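PDB 4FLN: protease Do-like 2, chloroplastic from Arabidopsis thaliana, which is a chloroplast serine protease that performs the primary cleavage of the photodamaged D1 protein of photosystem II in plants. Local coordinates for residues V301-L306 / D335-G340; S291-E296 / K348-V353; L255-Q260 / V279-V284. One frame throughout, in Å; residues are numbered along the deposited sequence.

How the contacts relate
Along the chain, contact 3 comes first. Strand 257-261 runs out, helix 265-271 intervenes, and strand 279-284 returns beside it to close the loop. Contact 2 opens next, at 291-296 in the loop leading to strand 299-303, and contact 1 opens at 301-306. Of these two, contact 1 closes first, at 335-340, after helix 325-329. Contact 2 closes at 348-353, so contact 1 is nested inside it, while contact 3 precedes both in series. All three reach one antiparallel sheet, in which 279-284, 299-303, 336-343 and 346-353 are successive neighbours. Contacts 2 and 3 also meet through the salt bridge between Glu296 and Arg283.

Contact 1. Residues V301-L306 / D335-G340; sequences VSFDDL and DIAEIG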
# COMPACT_ATOMS: atom_id res chain seq x y z
N VAL B 301 49.87 6.23 7.63
CA VAL B 301 50.12 7.12 8.76
C VAL B 301 50.13 8.59 8.30
O VAL B 301 49.51 9.45 8.91
CB VAL B 301 51.39 6.68 9.53
CG1 VAL B 301 52.23 7.88 9.91
CG2 VAL B 301 50.99 5.86 10.76
N SER B 302 50.93 8.89 7.28
CA SER B 302 50.88 10.21 6.68
C SER B 302 50.52 10.13 5.20
O SER B 302 50.61 9.07 4.58
CB SER B 302 52.22 10.92 6.84
OG SER B 302 53.30 10.07 6.45
N PHE B 303 50.06 11.24 4.64
CA PHE B 303 49.84 11.35 3.21
C PHE B 303 50.31 12.73 2.79
O PHE B 303 49.76 13.72 3.26
CB PHE B 303 48.35 11.16 2.92
CG PHE B 303 48.00 11.24 1.47
CD1 PHE B 303 47.72 10.10 0.74
CD2 PHE B 303 47.92 12.47 0.83
CE1 PHE B 303 47.38 10.18 -0.58
CE2 PHE B 303 47.58 12.55 -0.51
CZ PHE B 303 47.31 11.40 -1.21
N ASP B 304 51.32 12.80 1.92
CA ASP B 304 51.93 14.08 1.56
C ASP B 304 52.29 14.88 2.82
O ASP B 304 52.10 16.10 2.88
CB ASP B 304 51.01 14.93 0.66
CG ASP B 304 51.10 14.54 -0.82
OD1 ASP B 304 52.03 13.81 -1.22
OD2 ASP B 304 50.22 14.99 -1.60
N ASP B 305 52.79 14.17 3.83
CA ASP B 305 53.20 14.74 5.12
C ASP B 305 52.09 15.39 5.96
O ASP B 305 52.37 16.18 6.87
CB ASP B 305 54.38 15.72 4.96
CG ASP B 305 55.62 15.04 4.40
OD1 ASP B 305 56.28 14.29 5.15
OD2 ASP B 305 55.95 15.28 3.22
N LEU B 306 50.84 15.04 5.67
CA LEU B 306 49.74 15.34 6.58
C LEU B 306 49.41 14.06 7.34
O LEU B 306 49.27 13.00 6.74
CB LEU B 306 48.51 15.85 5.82
CG LEU B 306 48.65 17.18 5.08
CD1 LEU B 306 47.51 17.38 4.09
CD2 LEU B 306 48.72 18.35 6.06
N ASP B 335 49.13 11.34 -11.03
CA ASP B 335 49.93 11.99 -9.99
C ASP B 335 50.52 11.00 -8.99
O ASP B 335 49.97 9.93 -8.74
CB ASP B 335 49.11 13.02 -9.22
CG ASP B 335 48.92 14.31 -9.99
OD1 ASP B 335 49.51 14.45 -11.09
OD2 ASP B 335 48.20 15.18 -9.46
N ILE B 336 51.65 11.39 -8.40
CA ILE B 336 52.24 10.59 -7.34
C ILE B 336 52.01 11.24 -5.97
O ILE B 336 52.20 12.45 -5.80
CB ILE B 336 53.75 10.38 -7.58
CG1 ILE B 336 53.97 9.65 -8.91
CG2 ILE B 336 54.37 9.63 -6.42
CD1 ILE B 336 55.31 8.93 -9.04
N ALA B 337 51.60 10.43 -5.00
CA ALA B 337 51.49 10.88 -3.62
C ALA B 337 52.53 10.17 -2.76
O ALA B 337 52.78 8.99 -2.94
CB ALA B 337 50.10 10.60 -3.06
N GLU B 338 53.16 10.91 -1.85
CA GLU B 338 54.04 10.28 -0.87
C GLU B 338 53.23 9.81 0.33
O GLU B 338 52.42 10.55 0.87
CB GLU B 338 55.14 11.23 -0.45
CG GLU B 338 55.99 11.72 -1.61
CD GLU B 338 57.15 12.58 -1.17
OE1 GLU B 338 57.73 13.28 -2.03
OE2 GLU B 338 57.47 12.56 0.03
N ILE B 339 53.43 8.57 0.73
CA ILE B 339 52.63 8.01 1.80
C ILE B 339 53.49 7.40 2.90
O ILE B 339 54.26 6.47 2.67
CB ILE B 339 51.63 6.98 1.24
CG1 ILE B 339 50.69 7.65 0.23
CG2 ILE B 339 50.83 6.33 2.37
CD1 ILE B 339 49.70 6.72 -0.43
N GLY B 340 53.38 7.97 4.10
CA GLY B 340 53.97 7.40 5.29
C GLY B 340 53.25 6.17 5.81
O GLY B 340 52.06 6.20 6.12
O HOH W 1 53.75 11.09 4.09
O HOH W 2 53.42 13.64 -3.44
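Residues 301-304 run antiparallel to 336-340 and are joined to them by several backbone hydrogen bonds. Gly340 O takes two N-H groups, Val301 N nearly along its C=O axis at 2.7 Å and Ser302 N from above the carbonyl plane at 3.1 Å. Asp304 N gives a straight bond (173°) to Glu338 O at 2.7 Å. The Asp304 carboxylate answers it: OD1 accepts from Glu338 N at 3.2 Å, met from above its plane. Asp304 OD2 forms a salt bridge with Lys331. One water bridges Asp304 OD1 and Ile336 O. Another joins Ser302 OG to Asp305 N.

The apolar contact comes from Phe303. Its CG is anti to the backbone N (chi1 -180°), which carries the ring to the other strand. Phe303 CZ meets Ala337 CB at 3.4 Å, and Phe303 CD1 lies 3.9 Å from Ile339 CG1, both obliquely to the ring. Helix 325-329 also packs on Phe303. An alanine here would lack the ring and would probably lose the link from Ala337 and Ile339 to Leu327 and Ile328 of the helix. Beyond Phe303 the chain reverses in a type I' turn to Leu306, so the contact joins a tight beta hairpin to a neighbouring strand of the PDZ sheet.

Contact 2. Residues S291-E296 / K348-V353; sequences SKVLKE and KKVQVV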
# COMPACT_ATOMS: atom_id res chain seq x y z
N SER B 291 49.30 -2.00 -4.13
CA SER B 291 49.35 -3.45 -4.34
C SER B 291 50.64 -3.90 -5.02
O SER B 291 51.02 -5.06 -4.91
CB SER B 291 48.19 -3.91 -5.23
OG SER B 291 48.54 -3.81 -6.60
N LYS B 292 51.33 -2.97 -5.69
CA LYS B 292 52.73 -3.18 -6.02
C LYS B 292 53.56 -2.53 -4.93
O LYS B 292 54.76 -2.74 -4.84
CB LYS B 292 53.07 -2.59 -7.39
CG LYS B 292 52.57 -3.42 -8.56
CD LYS B 292 52.87 -2.73 -9.87
CE LYS B 292 53.67 -3.62 -10.82
NZ LYS B 292 52.80 -4.48 -11.67
N VAL B 293 52.88 -1.76 -4.08
CA VAL B 293 53.50 -0.86 -3.13
C VAL B 293 53.03 -1.13 -1.70
O VAL B 293 53.85 -1.28 -0.80
CB VAL B 293 53.23 0.62 -3.49
CG1 VAL B 293 54.07 1.54 -2.62
CG2 VAL B 293 53.52 0.88 -4.96
N LEU B 294 51.71 -1.03 -1.48
CA LEU B 294 51.07 -1.42 -0.21
C LEU B 294 50.74 -2.92 -0.07
O LEU B 294 50.60 -3.63 -1.07
CB LEU B 294 49.83 -0.57 0.03
CG LEU B 294 50.13 0.93 -0.06
CD1 LEU B 294 48.88 1.74 0.14
CD2 LEU B 294 51.18 1.31 0.97
N LYS B 295 50.62 -3.39 1.18
CA LYS B 295 50.18 -4.76 1.48
C LYS B 295 49.15 -4.77 2.61
O LYS B 295 49.14 -3.87 3.45
CB LYS B 295 51.35 -5.63 1.92
CG LYS B 295 52.60 -5.46 1.10
CD LYS B 295 53.77 -6.16 1.76
CE LYS B 295 55.06 -5.88 1.00
NZ LYS B 295 56.26 -6.29 1.78
N GLU B 296 48.31 -5.81 2.66
CA GLU B 296 47.41 -5.97 3.79
C GLU B 296 48.23 -5.93 5.05
O GLU B 296 49.24 -6.62 5.16
CB GLU B 296 46.70 -7.32 3.74
CG GLU B 296 46.18 -7.77 2.39
CD GLU B 296 45.65 -9.19 2.43
OE1 GLU B 296 44.94 -9.60 1.49
OE2 GLU B 296 45.94 -9.91 3.42
N LYS B 348 58.02 3.70 7.34
CA LYS B 348 58.58 3.61 6.01
C LYS B 348 57.86 4.61 5.12
O LYS B 348 56.68 4.87 5.31
CB LYS B 348 58.41 2.18 5.48
CG LYS B 348 59.35 1.82 4.35
CD LYS B 348 59.57 0.31 4.27
CE LYS B 348 60.11 -0.26 5.59
NZ LYS B 348 61.49 0.19 5.93
N LYS B 349 58.57 5.17 4.15
CA LYS B 349 57.95 6.06 3.18
C LYS B 349 57.83 5.36 1.82
O LYS B 349 58.73 4.63 1.42
CB LYS B 349 58.76 7.34 3.04
CG LYS B 349 57.97 8.55 2.61
CD LYS B 349 58.77 9.82 2.91
CE LYS B 349 57.89 11.07 2.89
NZ LYS B 349 58.70 12.31 3.11
N VAL B 350 56.71 5.56 1.13
CA VAL B 350 56.55 5.04 -0.23
C VAL B 350 55.86 6.04 -1.16
O VAL B 350 55.21 6.98 -0.70
CB VAL B 350 55.76 3.70 -0.26
CG1 VAL B 350 56.16 2.82 0.90
CG2 VAL B 350 54.27 3.96 -0.25
N GLN B 351 56.01 5.84 -2.47
CA GLN B 351 55.29 6.64 -3.46
C GLN B 351 54.24 5.78 -4.17
O GLN B 351 54.47 4.61 -4.43
CB GLN B 351 56.25 7.19 -4.51
CG GLN B 351 57.40 8.00 -3.96
CD GLN B 351 58.29 8.52 -5.07
OE1 GLN B 351 57.97 9.52 -5.72
NE2 GLN B 351 59.42 7.85 -5.29
N VAL B 352 53.09 6.38 -4.47
CA VAL B 352 52.03 5.67 -5.16
C VAL B 352 51.44 6.49 -6.29
O VAL B 352 51.14 7.66 -6.12
CB VAL B 352 50.88 5.31 -4.21
CG1 VAL B 352 49.86 4.46 -4.95
CG2 VAL B 352 51.41 4.56 -3.00
N VAL B 353 51.29 5.87 -7.45
CA VAL B 353 50.59 6.52 -8.55
C VAL B 353 49.10 6.41 -8.27
O VAL B 353 48.61 5.35 -7.87
CB VAL B 353 50.89 5.87 -9.91
CG1 VAL B 353 50.13 6.59 -11.03
CG2 VAL B 353 52.39 5.85 -10.19
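The irregular loop 291-296 passes beside strand 348-353 without a hydrogen bond between them, and the nearest CA atoms, those of Val293 and Val352, are 7.0 Å apart. The contact belongs to the first PDZ domain. It lays the loop between strands 279-284 and 299-303 against a strand of the antiparallel sheet.

Val293 does most of the work. Its side chain points toward the strand, and CG1 stands anti to the backbone N (chi1 -171°). Val293 CG1 reaches Val350 CG2 at 3.4 Å, and the two valines slide past each other in opposite directions. On Val350, CG1 is anti to the carbonyl carbon (chi1 -40°), which leaves CG2 between the backbone N and the carbonyl carbon, facing the loop. Val293 CG1 also lies 3.6 Å from Gln351 O, a van der Waals approach to the backbone. Val352 CG2, anti to its own carbonyl carbon, lies 4.0 Å from Val293 CG1.

The backbone has polar ties of its own. Val293 O accepts a hydrogen bond from Arg343 NH2, and Val353 N bonds to Asp289 OD2. Val352 packs further on Ile339 and Leu255, and Leu294 on Ile341. Leu294 starts off along the contact rather than at the strand, but its end swings nearer, and Leu294 CD2 lies 4.2 Å from Val350 CG2.

Contact 3. Residues L255-Q260 / V279-V284; sequences LGVLLQ and VLVRRV
Gln260 and Arg282 lie side by side and point the same way, with the amide and guanidinium planes 85° apart. Gln260 is extended, CG anti to the backbone N (chi1 -176°), while Arg282 bends at chi2 and chi3. The two touch along their stems, Gln260 CB to Arg282 CG at 3.6 Å. The Gln260 amide reaches another chain: NE2 bonds to Val474 O of the second subunit.

Leu258 crosses both arginines obliquely. Leu258 CB is 3.6 Å from Arg283 CB, and Leu258 CD1 is 3.8 Å from Arg282 CB. Arg282 and Arg283 both face Leu258, which makes a classic beta bulge and shifts the register of the antiparallel strands by one. Leu258 O accepts from Arg282 N at 2.7 Å, nearly along the C=O axis, and only weakly from Arg283 N. Residues 255-259 line the peptide-binding edge of this PDZ domain: Leu255, Val257 and Leu259 form backbone hydrogen bonds with a bound peptide.

On the face bearing Val257, Leu259, Val281 and Val284, Leu259 crosses Val279 obliquely. Leu259 CD1 and CD2 both lie 3.8 Å from Val279 CG2. Val257 CG2 meets Val284 CG1 at 3.6 Å, again obliquely. The end of Arg283 leads away from 255-260, to Glu296.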
# COMPACT_ATOMS: atom_id res chain seq x y z
N LEU B 255 43.10 6.00 -4.34
CA LEU B 255 44.31 5.39 -3.81
C LEU B 255 44.31 3.89 -4.05
O LEU B 255 45.34 3.25 -3.90
CB LEU B 255 44.41 5.66 -2.31
CG LEU B 255 45.60 5.04 -1.59
CD1 LEU B 255 46.94 5.35 -2.29
CD2 LEU B 255 45.62 5.51 -0.13
N GLY B 256 43.14 3.35 -4.41
CA GLY B 256 42.98 1.94 -4.72
C GLY B 256 43.07 0.98 -3.55
O GLY B 256 43.58 -0.14 -3.70
N VAL B 257 42.55 1.39 -2.40
CA VAL B 257 42.80 0.65 -1.16
C VAL B 257 41.54 0.57 -0.27
O VAL B 257 40.70 1.46 -0.29
CB VAL B 257 44.01 1.29 -0.42
CG1 VAL B 257 43.72 1.55 1.04
CG2 VAL B 257 45.24 0.44 -0.60
N LEU B 258 41.42 -0.52 0.49
CA LEU B 258 40.27 -0.75 1.37
C LEU B 258 40.69 -0.64 2.84
O LEU B 258 41.39 -1.51 3.36
CB LEU B 258 39.68 -2.13 1.10
CG LEU B 258 38.24 -2.52 1.47
CD1 LEU B 258 38.23 -3.71 2.43
CD2 LEU B 258 37.46 -1.36 2.03
N LEU B 259 40.23 0.41 3.52
CA LEU B 259 40.73 0.80 4.85
C LEU B 259 39.86 0.41 6.05
O LEU B 259 38.63 0.40 5.99
CB LEU B 259 40.97 2.31 4.90
CG LEU B 259 41.93 2.83 3.84
CD1 LEU B 259 41.88 4.33 3.79
CD2 LEU B 259 43.35 2.32 4.11
N GLN B 260 40.51 0.10 7.16
CA GLN B 260 39.80 -0.14 8.41
C GLN B 260 40.23 0.91 9.44
O GLN B 260 41.42 1.20 9.58
CB GLN B 260 40.09 -1.56 8.91
CG GLN B 260 39.32 -1.94 10.15
CD GLN B 260 39.55 -3.38 10.60
OE1 GLN B 260 39.54 -4.32 9.79
NE2 GLN B 260 39.74 -3.56 11.91
N VAL B 279 45.14 4.30 9.59
CA VAL B 279 44.09 3.41 9.18
C VAL B 279 44.76 2.15 8.61
O VAL B 279 45.80 2.24 7.97
CB VAL B 279 43.18 4.10 8.15
CG1 VAL B 279 42.45 5.24 8.82
CG2 VAL B 279 43.98 4.64 7.00
N LEU B 280 44.18 0.98 8.88
CA LEU B 280 44.75 -0.30 8.45
C LEU B 280 44.34 -0.67 7.02
O LEU B 280 43.17 -0.55 6.64
CB LEU B 280 44.34 -1.40 9.42
CG LEU B 280 44.86 -2.83 9.22
CD1 LEU B 280 46.38 -2.89 9.20
CD2 LEU B 280 44.33 -3.74 10.32
N VAL B 281 45.30 -1.12 6.22
CA VAL B 281 45.00 -1.50 4.85
C VAL B 281 44.51 -2.93 4.84
O VAL B 281 45.25 -3.86 5.17
CB VAL B 281 46.25 -1.40 3.98
CG1 VAL B 281 45.96 -1.91 2.56
CG2 VAL B 281 46.75 0.02 3.97
N ARG B 282 43.24 -3.09 4.50
CA ARG B 282 42.58 -4.39 4.42
C ARG B 282 42.68 -5.09 3.07
O ARG B 282 42.78 -6.31 2.99
CB ARG B 282 41.13 -4.28 4.89
CG ARG B 282 41.01 -3.88 6.36
CD ARG B 282 41.43 -5.01 7.30
NE ARG B 282 42.87 -5.20 7.31
CZ ARG B 282 43.48 -6.35 7.59
NH1 ARG B 282 42.75 -7.42 7.88
NH2 ARG B 282 44.80 -6.43 7.58
N ARG B 283 42.60 -4.31 2.00
CA ARG B 283 42.63 -4.85 0.65
C ARG B 283 43.16 -3.79 -0.31
O ARG B 283 43.04 -2.59 -0.06
CB ARG B 283 41.24 -5.30 0.21
CG ARG B 283 41.17 -6.73 -0.30
CD ARG B 283 40.74 -7.69 0.80
NE ARG B 283 41.62 -8.86 0.92
CZ ARG B 283 41.41 -10.03 0.33
NH1 ARG B 283 40.35 -10.22 -0.44
NH2 ARG B 283 42.27 -11.02 0.53
N VAL B 284 43.75 -4.25 -1.42
CA VAL B 284 44.24 -3.37 -2.47
C VAL B 284 43.65 -3.79 -3.81
O VAL B 284 43.42 -4.98 -4.04
CB VAL B 284 45.78 -3.43 -2.57
CG1 VAL B 284 46.41 -2.91 -1.31
CG2 VAL B 284 46.22 -4.86 -2.81